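Local coordinates for protein probable zinc protease PqqL (Escherichia coli, PDB 6OFT) that probably acts as a zinc-dependent periplasmic endopeptidase of the M16 family, seen here as the N-terminal half of the full-length protein, at residues L110-V113 against M114-F117; A374-L378 against R379-S383; M79-F83 against G84-N88; W150-S153 against Q154-P158; V284-F287 against N288-L291. All blocks are in the same frame, centred on the assembly; numbering follows the deposited sequence.

Contact 1: L110-V113 against M114-F117; sequences LQQV and MAIF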
loop_
_atom_site.group_PDB
_atom_site.type_symbol
_atom_site.label_atom_id
_atom_site.label_comp_id
_atom_site.label_asym_id
_atom_site.label_seq_id
_atom_site.Cartn_x
_atom_site.Cartn_y
_atom_site.Cartn_z
ATOM N N LEU A 110 13.020 -12.020 24.400
ATOM C CA LEU A 110 13.417 -10.986 23.440
ATOM C C LEU A 110 14.679 -11.435 22.717
ATOM O O LEU A 110 14.753 -11.336 21.491
ATOM C CB LEU A 110 13.700 -9.648 24.144
ATOM C CG LEU A 110 12.542 -8.719 24.441
ATOM C CD1 LEU A 110 13.050 -7.476 25.157
ATOM C CD2 LEU A 110 11.802 -8.302 23.155
ATOM N N GLN A 111 15.657 -11.959 23.490
ATOM C CA GLN A 111 16.942 -12.471 23.018
ATOM C C GLN A 111 16.777 -13.681 22.090
ATOM O O GLN A 111 17.422 -13.754 21.037
ATOM C CB GLN A 111 17.859 -12.775 24.221
ATOM C CG GLN A 111 19.235 -13.369 23.888
ATOM C CD GLN A 111 19.972 -12.675 22.755
ATOM O OE1 GLN A 111 20.123 -11.434 22.716
ATOM N NE2 GLN A 111 20.448 -13.487 21.810
ATOM N N GLN A 112 15.900 -14.622 22.480
ATOM C CA GLN A 112 15.594 -15.790 21.704
ATOM C C GLN A 112 15.003 -15.394 20.341
ATOM O O GLN A 112 15.436 -15.934 19.324
ATOM C CB GLN A 112 14.644 -16.710 22.498
ATOM C CG GLN A 112 14.216 -17.954 21.742
ATOM C CD GLN A 112 15.351 -18.908 21.483
ATOM O OE1 GLN A 112 15.532 -19.881 22.210
ATOM N NE2 GLN A 112 16.119 -18.665 20.421
ATOM N N VAL A 113 14.046 -14.416 20.318
ATOM C CA VAL A 113 13.416 -13.927 19.079
ATOM C C VAL A 113 14.496 -13.294 18.159
ATOM O O VAL A 113 14.524 -13.562 16.955
ATOM C CB VAL A 113 12.209 -12.969 19.377
ATOM C CG1 VAL A 113 11.755 -12.224 18.130
ATOM C CG2 VAL A 113 11.030 -13.729 19.983
ATOM N N MET A 114 15.411 -12.513 18.746
ATOM C CA MET A 114 16.513 -11.865 18.013
ATOM C C MET A 114 17.460 -12.903 17.382
ATOM O O MET A 114 17.968 -12.675 16.286
ATOM C CB MET A 114 17.302 -10.943 18.949
ATOM C CG MET A 114 16.581 -9.649 19.302
ATOM S SD MET A 114 15.958 -8.694 17.893
ATOM C CE MET A 114 17.473 -8.272 17.047
ATOM N N ALA A 115 17.686 -14.031 18.077
ATOM C CA ALA A 115 18.540 -15.132 17.610
ATOM C C ALA A 115 17.912 -15.794 16.373
ATOM O O ALA A 115 18.636 -16.103 15.424
ATOM C CB ALA A 115 18.747 -16.144 18.715
ATOM N N ILE A 116 16.558 -15.925 16.355
ATOM C CA ILE A 116 15.793 -16.442 15.212
ATOM C C ILE A 116 15.920 -15.462 14.028
ATOM O O ILE A 116 16.110 -15.911 12.901
ATOM C CB ILE A 116 14.315 -16.757 15.591
ATOM C CG1 ILE A 116 14.232 -17.958 16.575
ATOM C CG2 ILE A 116 13.462 -17.020 14.338
ATOM C CD1 ILE A 116 12.892 -18.183 17.246
ATOM N N PHE A 117 15.831 -14.136 14.278
ATOM C CA PHE A 117 15.970 -13.124 13.215
ATOM C C PHE A 117 17.358 -13.183 12.574
ATOM O O PHE A 117 17.476 -13.056 11.354
ATOM C CB PHE A 117 15.669 -11.699 13.722
ATOM C CG PHE A 117 14.210 -11.286 13.693
ATOM C CD1 PHE A 117 13.551 -11.082 12.488
ATOM C CD2 PHE A 117 13.516 -11.035 14.873
ATOM C CE1 PHE A 117 12.219 -10.654 12.460
ATOM C CE2 PHE A 117 12.187 -10.598 14.845
ATOM C CZ PHE A 117 11.546 -10.415 13.640
#
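With CG1 of Val113 trans to the backbone N (chi1 167°) and the Phe117 side chain turned back along the helix (chi1 -86°), the methyl and the ring come to lie side by side, one turn apart and pointing the same way. CG1 of Val113 meets CE2 of Phe117 at 3.7 Å, and the carbonyl O of Val113 sits 3.4 Å from CD2 of Phe117. That same oxygen accepts the amide of Phe117 at a N-to-O distance of 3.0 Å. These are i to i+4 contacts on helix 107-122, which lies against the mixed sheet of the M16 peptidase domain: Val113 and Phe117 both rest on Leu34 of strand 31-38, and Phe117 makes edge-to-face contacts with Phe201 and Trp120. The first torsion of Met114 (-74°) brings its CG to 3.3 Å from Leu110 O, and the side chain packs on Leu215 of helix 209-220. On another side of the helix, NE2 of Gln112 approaches CB of Ala115 to 4.0 Å, and both residues touch Trp67.

Contact 2: A374-L378 against R379-S383; sequences AERDL and RMLTS. With PO4 (phosphate ion), chain D.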
loop_
_atom_site.group_PDB
_atom_site.type_symbol
_atom_site.label_atom_id
_atom_site.label_comp_id
_atom_site.label_asym_id
_atom_site.label_seq_id
_atom_site.Cartn_x
_atom_site.Cartn_y
_atom_site.Cartn_z
ATOM N N ALA A 374 0.377 9.462 21.836
ATOM C CA ALA A 374 0.774 8.350 22.711
ATOM C C ALA A 374 -0.172 7.134 22.595
ATOM O O ALA A 374 0.241 6.013 22.887
ATOM C CB ALA A 374 0.865 8.825 24.157
ATOM N N GLU A 375 -1.405 7.358 22.110
ATOM C CA GLU A 375 -2.449 6.337 21.967
ATOM C C GLU A 375 -2.607 5.770 20.552
ATOM O O GLU A 375 -3.576 5.056 20.293
ATOM C CB GLU A 375 -3.803 6.871 22.493
ATOM C CG GLU A 375 -3.904 6.908 24.013
ATOM C CD GLU A 375 -3.032 7.925 24.721
ATOM O OE1 GLU A 375 -2.913 9.068 24.222
ATOM O OE2 GLU A 375 -2.457 7.572 25.777
ATOM N N ARG A 376 -1.653 6.041 19.653
ATOM C CA ARG A 376 -1.702 5.512 18.285
ATOM C C ARG A 376 -1.688 3.981 18.266
ATOM O O ARG A 376 -1.078 3.359 19.131
ATOM C CB ARG A 376 -0.511 6.014 17.459
ATOM C CG ARG A 376 -0.616 7.465 17.040
ATOM C CD ARG A 376 0.655 7.901 16.329
ATOM N NE ARG A 376 1.779 8.076 17.253
ATOM C CZ ARG A 376 2.980 8.518 16.895
ATOM N NH1 ARG A 376 3.228 8.839 15.628
ATOM N NH2 ARG A 376 3.947 8.629 17.795
ATOM N N ASP A 377 -2.362 3.383 17.277
ATOM C CA ASP A 377 -2.387 1.937 17.080
ATOM C C ASP A 377 -0.964 1.494 16.739
ATOM O O ASP A 377 -0.352 2.060 15.825
ATOM C CB ASP A 377 -3.344 1.576 15.930
ATOM C CG ASP A 377 -3.359 0.100 15.623
ATOM O OD1 ASP A 377 -3.927 -0.662 16.424
ATOM O OD2 ASP A 377 -2.765 -0.294 14.608
ATOM N N LEU A 378 -0.420 0.539 17.514
ATOM C CA LEU A 378 0.950 0.043 17.356
ATOM C C LEU A 378 1.224 -0.506 15.956
ATOM O O LEU A 378 2.212 -0.117 15.311
ATOM C CB LEU A 378 1.285 -0.989 18.453
ATOM C CG LEU A 378 2.704 -1.583 18.440
ATOM C CD1 LEU A 378 3.772 -0.511 18.652
ATOM C CD2 LEU A 378 2.836 -2.691 19.458
ATOM N N ARG A 379 0.334 -1.393 15.485
ATOM C CA ARG A 379 0.403 -2.014 14.158
ATOM C C ARG A 379 0.470 -0.961 13.024
ATOM O O ARG A 379 1.369 -1.026 12.183
ATOM C CB ARG A 379 -0.791 -2.977 13.975
ATOM C CG ARG A 379 -0.928 -3.509 12.548
ATOM C CD ARG A 379 -1.320 -4.966 12.465
ATOM N NE ARG A 379 -0.823 -5.544 11.212
ATOM C CZ ARG A 379 0.322 -6.214 11.092
ATOM N NH1 ARG A 379 1.087 -6.434 12.157
ATOM N NH2 ARG A 379 0.698 -6.688 9.912
ATOM N N MET A 380 -0.476 0.007 13.018
ATOM C CA MET A 380 -0.565 1.081 12.026
ATOM C C MET A 380 0.695 1.956 12.036
ATOM O O MET A 380 1.198 2.315 10.980
ATOM C CB MET A 380 -1.834 1.921 12.256
ATOM C CG MET A 380 -2.026 3.053 11.243
ATOM S SD MET A 380 -1.941 2.550 9.490
ATOM C CE MET A 380 -3.387 1.417 9.392
ATOM N N LEU A 381 1.203 2.283 13.230
ATOM C CA LEU A 381 2.428 3.065 13.393
ATOM C C LEU A 381 3.640 2.276 12.854
ATOM O O LEU A 381 4.472 2.848 12.137
ATOM C CB LEU A 381 2.594 3.438 14.880
ATOM C CG LEU A 381 3.860 4.185 15.283
ATOM C CD1 LEU A 381 3.975 5.533 14.571
ATOM C CD2 LEU A 381 3.912 4.368 16.785
ATOM N N THR A 382 3.709 0.957 13.140
ATOM C CA THR A 382 4.811 0.112 12.627
ATOM C C THR A 382 4.769 0.053 11.090
ATOM O O THR A 382 5.822 0.147 10.439
ATOM C CB THR A 382 4.830 -1.295 13.267
ATOM O OG1 THR A 382 4.649 -1.173 14.673
ATOM C CG2 THR A 382 6.141 -2.044 12.999
ATOM N N SER A 383 3.543 -0.054 10.518
ATOM C CA SER A 383 3.333 -0.105 9.061
ATOM C C SER A 383 3.777 1.189 8.382
ATOM O O SER A 383 4.440 1.129 7.348
ATOM C CB SER A 383 1.871 -0.409 8.727
ATOM O OG SER A 383 1.499 -1.652 9.299
HETATM P P PO4 D . 4.973 8.059 21.447
HETATM O O1 PO4 D . 4.331 7.316 20.259
HETATM O O2 PO4 D . 4.575 9.606 21.350
HETATM O O3 PO4 D . 4.476 7.470 22.850
HETATM O O4 PO4 D . 6.561 7.906 21.319
HETATM O O HOH W 1 -2.107 -2.677 17.152
#
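Asp377 is the N-cap of helix 378-391, and its carboxylate closes the first turn: OD2 accepts the amide of Met380 at 2.8 Å from its N, with an N-H...O angle of 160°. The donor comes in on the anti side of OD2, 23° out of the carboxylate plane. CG of Asp377 stands trans to its backbone N (chi1 177°), which carries the carboxylate forward over the start of the helix. The other oxygen, OD1, faces the looser side, where a water donates to it and accepts from Arg379 N.

Packing is closer where Leu378 and Leu381 lean on His25 and on Val204 of strand 199-205. Thr382 lies alongside Leu378, and Leu378 O receives two bonds from it, from the amide and from OG1; the hydroxyl, also bonded to Asn33, stands above the carbonyl plane. Arg376 reaches forward along the chain to the helix, with CD1 of Leu381 over one face of its guanidinium, 3.6 Å from NH1. Its NE bonds Gln373 O and its NH2 Tyr23 OH. The guanidinium edge also meets a phosphate ion, probably from the crystallisation liquor, which His25 and Gln373 bind too. NH2 of Arg376 donates to phosphate O1 at 2.8 Å.

Contact 3: M79-F83 against G84-N88; sequences MGLRF and GRDVN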
loop_
_atom_site.group_PDB
_atom_site.type_symbol
_atom_site.label_atom_id
_atom_site.label_comp_id
_atom_site.label_asym_id
_atom_site.label_seq_id
_atom_site.Cartn_x
_atom_site.Cartn_y
_atom_site.Cartn_z
ATOM N N MET A 79 7.314 -19.904 23.795
ATOM C CA MET A 79 7.298 -18.533 24.330
ATOM C C MET A 79 5.888 -17.948 24.188
ATOM O O MET A 79 5.695 -16.751 24.395
ATOM C CB MET A 79 8.331 -17.651 23.599
ATOM C CG MET A 79 9.776 -18.169 23.705
ATOM S SD MET A 79 10.950 -17.017 22.952
ATOM C CE MET A 79 10.619 -17.291 21.193
ATOM N N GLY A 80 4.927 -18.810 23.835
ATOM C CA GLY A 80 3.517 -18.468 23.668
ATOM C C GLY A 80 3.228 -17.612 22.453
ATOM O O GLY A 80 2.242 -16.871 22.430
ATOM N N LEU A 81 4.075 -17.718 21.431
ATOM C CA LEU A 81 3.960 -16.944 20.194
ATOM C C LEU A 81 3.497 -17.853 19.056
ATOM O O LEU A 81 4.111 -18.887 18.792
ATOM C CB LEU A 81 5.297 -16.210 19.905
ATOM C CG LEU A 81 5.796 -15.319 21.064
ATOM C CD1 LEU A 81 7.249 -14.832 20.836
ATOM C CD2 LEU A 81 4.865 -14.111 21.295
ATOM N N ARG A 82 2.361 -17.510 18.457
ATOM C CA ARG A 82 1.696 -18.336 17.460
ATOM C C ARG A 82 1.729 -17.749 16.069
ATOM O O ARG A 82 1.463 -16.568 15.893
ATOM C CB ARG A 82 0.241 -18.607 17.907
ATOM C CG ARG A 82 -0.538 -19.569 17.012
ATOM C CD ARG A 82 -1.593 -20.294 17.810
ATOM N NE ARG A 82 -1.009 -21.364 18.623
ATOM C CZ ARG A 82 -1.675 -22.052 19.545
ATOM N NH1 ARG A 82 -2.954 -21.790 19.783
ATOM N NH2 ARG A 82 -1.069 -23.008 20.232
ATOM N N PHE A 83 2.046 -18.595 15.080
ATOM C CA PHE A 83 2.063 -18.223 13.669
ATOM C C PHE A 83 0.636 -17.837 13.260
ATOM O O PHE A 83 -0.328 -18.533 13.613
ATOM C CB PHE A 83 2.600 -19.386 12.805
ATOM C CG PHE A 83 2.719 -19.013 11.345
ATOM C CD1 PHE A 83 3.776 -18.224 10.896
ATOM C CD2 PHE A 83 1.744 -19.394 10.434
ATOM C CE1 PHE A 83 3.864 -17.836 9.555
ATOM C CE2 PHE A 83 1.840 -19.019 9.093
ATOM C CZ PHE A 83 2.896 -18.236 8.662
ATOM N N GLY A 84 0.514 -16.709 12.571
ATOM C CA GLY A 84 -0.776 -16.173 12.149
ATOM C C GLY A 84 -1.398 -15.238 13.168
ATOM O O GLY A 84 -2.385 -14.570 12.856
ATOM N N ARG A 85 -0.824 -15.176 14.393
ATOM C CA ARG A 85 -1.284 -14.327 15.486
ATOM C C ARG A 85 -0.185 -13.350 15.952
ATOM O O ARG A 85 -0.370 -12.144 15.843
ATOM C CB ARG A 85 -1.793 -15.197 16.654
ATOM C CG ARG A 85 -2.360 -14.401 17.853
ATOM C CD ARG A 85 -2.773 -15.324 18.992
ATOM N NE ARG A 85 -1.610 -15.869 19.700
ATOM C CZ ARG A 85 -1.637 -16.949 20.466
ATOM N NH1 ARG A 85 -2.756 -17.654 20.591
ATOM N NH2 ARG A 85 -0.536 -17.363 21.080
ATOM N N ASP A 86 0.933 -13.868 16.490
ATOM C CA ASP A 86 2.058 -13.064 17.006
ATOM C C ASP A 86 3.218 -13.037 16.021
ATOM O O ASP A 86 4.037 -12.105 16.045
ATOM C CB ASP A 86 2.561 -13.638 18.332
ATOM C CG ASP A 86 1.446 -13.936 19.308
ATOM O OD1 ASP A 86 0.898 -12.978 19.883
ATOM O OD2 ASP A 86 1.098 -15.126 19.465
ATOM N N VAL A 87 3.299 -14.096 15.181
ATOM C CA VAL A 87 4.344 -14.280 14.185
ATOM C C VAL A 87 3.689 -14.292 12.815
ATOM O O VAL A 87 2.736 -15.034 12.597
ATOM C CB VAL A 87 5.192 -15.560 14.439
ATOM C CG1 VAL A 87 6.398 -15.603 13.502
ATOM C CG2 VAL A 87 5.640 -15.658 15.905
ATOM N N ASN A 88 4.184 -13.466 11.898
ATOM C CA ASN A 88 3.620 -13.365 10.544
ATOM C C ASN A 88 4.701 -12.975 9.570
ATOM O O ASN A 88 5.757 -12.507 9.982
ATOM C CB ASN A 88 2.525 -12.258 10.495
ATOM C CG ASN A 88 1.284 -12.543 11.290
ATOM O OD1 ASN A 88 0.467 -13.389 10.915
ATOM N ND2 ASN A 88 1.116 -11.835 12.403
#
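Hydrogen bonds converge on two acceptors, Arg82 O and Asp86 OD2. The carbonyl of Arg82 takes the amides of Arg85, Asp86 and Val87; the one from Asp86, with its N at 2.8 Å from Arg82 O, lies in the carbonyl plane, whereas the other two donors stand above it. OD2 of Asp86 uses its anti lone pair for Arg82 N at 2.9 Å, a nearly straight bond of 170°, and so ties the side chain back across the turn. Gly84 N bonds to Val87 O.

Charge adds to this grip. Arg85 NE forms a salt bridge with the same OD2 at 2.8 Å, and NH2 bonds weakly to Gly80 O at the guanidinium edge. The Arg82 guanidinium pairs with Glu77. The loop joins helix 71-77, ended by a Schellman motif with Gly80 at C', to strand 87-91, outermost in its sheet within this chain.

Among the nonpolar contacts, CB of Arg82 lies over one face of the Arg85 guanidinium, toward its rim, 3.6 Å from CZ. Leu81 CD2 packs on Asp86 CB at 3.8 Å. Phe83 meets Phe61 edge-to-face, close to His58, a predicted zinc ligand.

Contact 4: W150-S153 against Q154-P158; sequences WRTS and QARRP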
loop_
_atom_site.group_PDB
_atom_site.type_symbol
_atom_site.label_atom_id
_atom_site.label_comp_id
_atom_site.label_asym_id
_atom_site.label_seq_id
_atom_site.Cartn_x
_atom_site.Cartn_y
_atom_site.Cartn_z
ATOM N N TRP A 150 -10.408 -10.971 -5.579
ATOM C CA TRP A 150 -9.281 -11.422 -6.392
ATOM C C TRP A 150 -9.656 -11.425 -7.876
ATOM O O TRP A 150 -8.871 -10.957 -8.693
ATOM C CB TRP A 150 -8.807 -12.823 -5.964
ATOM C CG TRP A 150 -7.600 -13.304 -6.721
ATOM C CD1 TRP A 150 -6.296 -12.979 -6.478
ATOM C CD2 TRP A 150 -7.593 -14.165 -7.870
ATOM N NE1 TRP A 150 -5.478 -13.583 -7.407
ATOM C CE2 TRP A 150 -6.246 -14.323 -8.267
ATOM C CE3 TRP A 150 -8.599 -14.796 -8.621
ATOM C CZ2 TRP A 150 -5.876 -15.123 -9.356
ATOM C CZ3 TRP A 150 -8.234 -15.571 -9.713
ATOM C CH2 TRP A 150 -6.887 -15.732 -10.068
ATOM N N ARG A 151 -10.836 -11.967 -8.221
ATOM C CA ARG A 151 -11.332 -12.025 -9.599
ATOM C C ARG A 151 -11.534 -10.613 -10.169
ATOM O O ARG A 151 -11.226 -10.391 -11.344
ATOM C CB ARG A 151 -12.635 -12.831 -9.690
ATOM C CG ARG A 151 -12.468 -14.320 -9.395
ATOM C CD ARG A 151 -13.706 -15.112 -9.766
ATOM N NE ARG A 151 -14.900 -14.676 -9.035
ATOM C CZ ARG A 151 -15.341 -15.222 -7.904
ATOM N NH1 ARG A 151 -14.680 -16.226 -7.341
ATOM N NH2 ARG A 151 -16.448 -14.769 -7.331
ATOM N N THR A 152 -12.023 -9.662 -9.325
ATOM C CA THR A 152 -12.220 -8.252 -9.685
ATOM C C THR A 152 -10.848 -7.621 -9.960
ATOM O O THR A 152 -10.677 -7.015 -11.019
ATOM C CB THR A 152 -13.040 -7.504 -8.613
ATOM O OG1 THR A 152 -14.261 -8.202 -8.367
ATOM C CG2 THR A 152 -13.352 -6.069 -9.011
ATOM N N SER A 153 -9.864 -7.807 -9.026
ATOM C CA SER A 153 -8.482 -7.340 -9.184
ATOM C C SER A 153 -7.831 -7.915 -10.438
ATOM O O SER A 153 -7.159 -7.174 -11.153
ATOM C CB SER A 153 -7.632 -7.687 -7.963
ATOM O OG SER A 153 -7.960 -6.855 -6.867
ATOM N N GLN A 154 -8.044 -9.220 -10.725
ATOM C CA GLN A 154 -7.520 -9.862 -11.939
ATOM C C GLN A 154 -8.087 -9.230 -13.214
ATOM O O GLN A 154 -7.334 -9.017 -14.168
ATOM C CB GLN A 154 -7.805 -11.375 -11.957
ATOM C CG GLN A 154 -6.960 -12.196 -10.989
ATOM C CD GLN A 154 -5.469 -12.056 -11.165
ATOM O OE1 GLN A 154 -4.768 -11.568 -10.277
ATOM N NE2 GLN A 154 -4.953 -12.482 -12.304
ATOM N N ALA A 155 -9.413 -8.949 -13.232
ATOM C CA ALA A 155 -10.106 -8.321 -14.371
ATOM C C ALA A 155 -9.653 -6.864 -14.601
ATOM O O ALA A 155 -9.516 -6.442 -15.750
ATOM C CB ALA A 155 -11.615 -8.374 -14.174
ATOM N N ARG A 156 -9.439 -6.101 -13.505
ATOM C CA ARG A 156 -8.991 -4.700 -13.533
ATOM C C ARG A 156 -7.515 -4.580 -13.899
ATOM O O ARG A 156 -7.097 -3.567 -14.474
ATOM C CB ARG A 156 -9.217 -4.075 -12.144
ATOM C CG ARG A 156 -8.997 -2.554 -12.064
ATOM C CD ARG A 156 -9.380 -1.978 -10.716
ATOM N NE ARG A 156 -10.830 -2.026 -10.515
ATOM C CZ ARG A 156 -11.426 -2.568 -9.461
ATOM N NH1 ARG A 156 -10.706 -3.099 -8.481
ATOM N NH2 ARG A 156 -12.749 -2.580 -9.374
ATOM N N ARG A 157 -6.716 -5.599 -13.497
ATOM C CA ARG A 157 -5.260 -5.686 -13.601
ATOM C C ARG A 157 -4.656 -5.218 -14.922
ATOM O O ARG A 157 -3.766 -4.368 -14.842
ATOM C CB ARG A 157 -4.779 -7.112 -13.285
ATOM C CG ARG A 157 -3.524 -7.127 -12.484
ATOM C CD ARG A 157 -3.196 -8.502 -11.964
ATOM N NE ARG A 157 -1.919 -8.444 -11.261
ATOM C CZ ARG A 157 -0.747 -8.569 -11.863
ATOM N NH1 ARG A 157 -0.688 -8.822 -13.159
ATOM N NH2 ARG A 157 0.375 -8.463 -11.167
ATOM N N PRO A 158 -5.070 -5.715 -16.131
ATOM C CA PRO A 158 -4.421 -5.248 -17.370
ATOM C C PRO A 158 -4.594 -3.755 -17.641
ATOM O O PRO A 158 -3.737 -3.142 -18.281
ATOM C CB PRO A 158 -5.085 -6.102 -18.456
ATOM C CG PRO A 158 -5.611 -7.292 -17.731
ATOM C CD PRO A 158 -6.081 -6.752 -16.442
HETATM O O HOH W 2 -7.765 -3.890 -7.996
#
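Residues 150-157 run as continuous helix, each carbonyl from Trp150 to Ser153 accepting the amide four residues on; Gln154 N lies 2.8 Å from Trp150 O. At Pro158, which has no amide hydrogen, the helix kinks. The Gln154 chain lies over the indole face of Trp150 in a CH-pi contact. CG of Gln154 sits above the centre of the indole six-membered ring, 3.4 Å from the centroid and 9° off its normal. Gln154 bends at chi2 (-57°), which carries its amide past the CE2-CZ2 rim, nearly parallel to the indole (14°). On another side of the helix, Thr152 and Arg156 run side by side, CG2 of Thr152 being 3.6 Å from NH2 of Arg156. The Arg156 guanidinium forms a salt bridge with Glu433, and a water at its edge joins NH1 to Ser153 OG. Thr152 and Arg156 both pack on Ile247 and Met435, and through these two residues helix 148-160, within the M16 peptidase family region, meets strands 242-248 and 430-436 of the second mixed sheet.

Contact 5: V284-F287 against N288-L291; sequences VQLF and NQRL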
loop_
_atom_site.group_PDB
_atom_site.type_symbol
_atom_site.label_atom_id
_atom_site.label_comp_id
_atom_site.label_asym_id
_atom_site.label_seq_id
_atom_site.Cartn_x
_atom_site.Cartn_y
_atom_site.Cartn_z
ATOM N N VAL A 284 -9.226 14.894 -4.220
ATOM C CA VAL A 284 -9.907 13.639 -3.877
ATOM C C VAL A 284 -10.924 13.920 -2.761
ATOM O O VAL A 284 -12.108 13.601 -2.923
ATOM C CB VAL A 284 -8.859 12.526 -3.518
ATOM C CG1 VAL A 284 -9.438 11.435 -2.619
ATOM C CG2 VAL A 284 -8.238 11.921 -4.773
ATOM N N GLN A 285 -10.481 14.575 -1.668
ATOM C CA GLN A 285 -11.361 14.908 -0.551
ATOM C C GLN A 285 -12.504 15.848 -0.947
ATOM O O GLN A 285 -13.635 15.630 -0.516
ATOM C CB GLN A 285 -10.589 15.486 0.648
ATOM C CG GLN A 285 -11.508 15.711 1.869
ATOM C CD GLN A 285 -10.789 15.998 3.160
ATOM O OE1 GLN A 285 -9.568 15.842 3.270
ATOM N NE2 GLN A 285 -11.545 16.412 4.174
ATOM N N LEU A 286 -12.215 16.881 -1.754
ATOM C CA LEU A 286 -13.225 17.848 -2.185
ATOM C C LEU A 286 -14.330 17.172 -3.003
ATOM O O LEU A 286 -15.508 17.459 -2.784
ATOM C CB LEU A 286 -12.574 19.006 -2.945
ATOM C CG LEU A 286 -11.836 20.055 -2.097
ATOM C CD1 LEU A 286 -10.827 20.794 -2.934
ATOM C CD2 LEU A 286 -12.802 21.049 -1.465
ATOM N N PHE A 287 -13.949 16.217 -3.887
ATOM C CA PHE A 287 -14.893 15.429 -4.679
ATOM C C PHE A 287 -15.818 14.659 -3.718
ATOM O O PHE A 287 -17.035 14.728 -3.858
ATOM C CB PHE A 287 -14.141 14.443 -5.595
ATOM C CG PHE A 287 -15.058 13.618 -6.467
ATOM C CD1 PHE A 287 -15.624 12.434 -5.990
ATOM C CD2 PHE A 287 -15.361 14.022 -7.761
ATOM C CE1 PHE A 287 -16.465 11.668 -6.799
ATOM C CE2 PHE A 287 -16.214 13.258 -8.565
ATOM C CZ PHE A 287 -16.755 12.088 -8.077
ATOM N N ASN A 288 -15.217 13.933 -2.746
ATOM C CA ASN A 288 -15.896 13.140 -1.713
ATOM C C ASN A 288 -16.868 13.985 -0.919
ATOM O O ASN A 288 -18.007 13.570 -0.716
ATOM C CB ASN A 288 -14.867 12.475 -0.772
ATOM C CG ASN A 288 -14.111 11.361 -1.443
ATOM O OD1 ASN A 288 -14.522 10.893 -2.495
ATOM N ND2 ASN A 288 -12.997 10.905 -0.857
ATOM N N GLN A 289 -16.401 15.168 -0.470
ATOM C CA GLN A 289 -17.157 16.165 0.293
ATOM C C GLN A 289 -18.404 16.574 -0.496
ATOM O O GLN A 289 -19.509 16.383 0.008
ATOM C CB GLN A 289 -16.251 17.378 0.634
ATOM C CG GLN A 289 -16.937 18.534 1.367
ATOM C CD GLN A 289 -15.952 19.538 1.929
ATOM O OE1 GLN A 289 -15.709 20.604 1.351
ATOM N NE2 GLN A 289 -15.379 19.228 3.086
ATOM N N ARG A 290 -18.238 17.037 -1.756
ATOM C CA ARG A 290 -19.365 17.451 -2.597
ATOM C C ARG A 290 -20.389 16.352 -2.805
ATOM O O ARG A 290 -21.566 16.604 -2.588
ATOM C CB ARG A 290 -18.916 18.050 -3.934
ATOM C CG ARG A 290 -19.963 19.029 -4.452
ATOM C CD ARG A 290 -19.560 19.685 -5.734
ATOM N NE ARG A 290 -18.684 20.829 -5.506
ATOM C CZ ARG A 290 -18.143 21.538 -6.486
ATOM N NH1 ARG A 290 -18.401 21.237 -7.751
ATOM N NH2 ARG A 290 -17.344 22.555 -6.210
ATOM N N LEU A 291 -19.951 15.124 -3.160
ATOM C CA LEU A 291 -20.863 13.994 -3.350
ATOM C C LEU A 291 -21.662 13.666 -2.081
ATOM O O LEU A 291 -22.878 13.463 -2.169
ATOM C CB LEU A 291 -20.113 12.748 -3.865
ATOM C CG LEU A 291 -20.986 11.557 -4.296
ATOM C CD1 LEU A 291 -21.863 11.899 -5.504
ATOM C CD2 LEU A 291 -20.134 10.351 -4.609
#
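Phe287 and Asn288 turn their side chains at about a right angle to each other, with ring and amide planes 75° apart. OD1 of Asn288 lies at the ring edge, in its plane, 4.0 Å from CD1 of Phe287. The asparagine has its CG opposite the carbonyl carbon (chi1 -71°), which bends the amide back along the helix, where CG comes within 3.3 Å of Val284 O. ND2 then lies alongside Val284, 4.0 Å from CG1; OD1 accepts from Ala308 N, and ND2 is likewise bonded outside the two segments. The extended Gln289 side chain lies beside Leu286, OE1 4.1 Å from CD2. Arg290 bends at chi3 (-83°) and pairs through NH2 with Glu354. Beneath these, each carbonyl from Val284 to Phe287 accepts the amide four residues on. Helix 271-296 packs against strand 303-314, met by Val284, Phe287, Asn288 and Leu291, and against helices 331-348, touched by Phe287, Arg290 and Leu291, and 352-371, touched by Gln285, Leu286 and Gln289.

Contacts 1 and 3 form one continuous patch, their centres 14 Å apart: Met79 SD touches Gln112 CG at 3.6 Å, and Leu81 CD1 lies 4.0 Å from Val113 CG2. Contact 3 comes nearest the predicted zinc site, the Phe83 side chain being about 6 Å from that of Glu57, the predicted proton acceptor; the side chains of Phe117 in contact 1 and Arg379 in contact 2 lie about 11 and 12 Å from it. Contact 2 approaches contact 3 to about 5 Å between nearest atoms without touching. In contact 4, the Trp150 side chain is about 11 Å from that of His54. Contact 5 lies away from these sites, its centre 26 Å from that of contact 4 and 48 Å from that of contact 1.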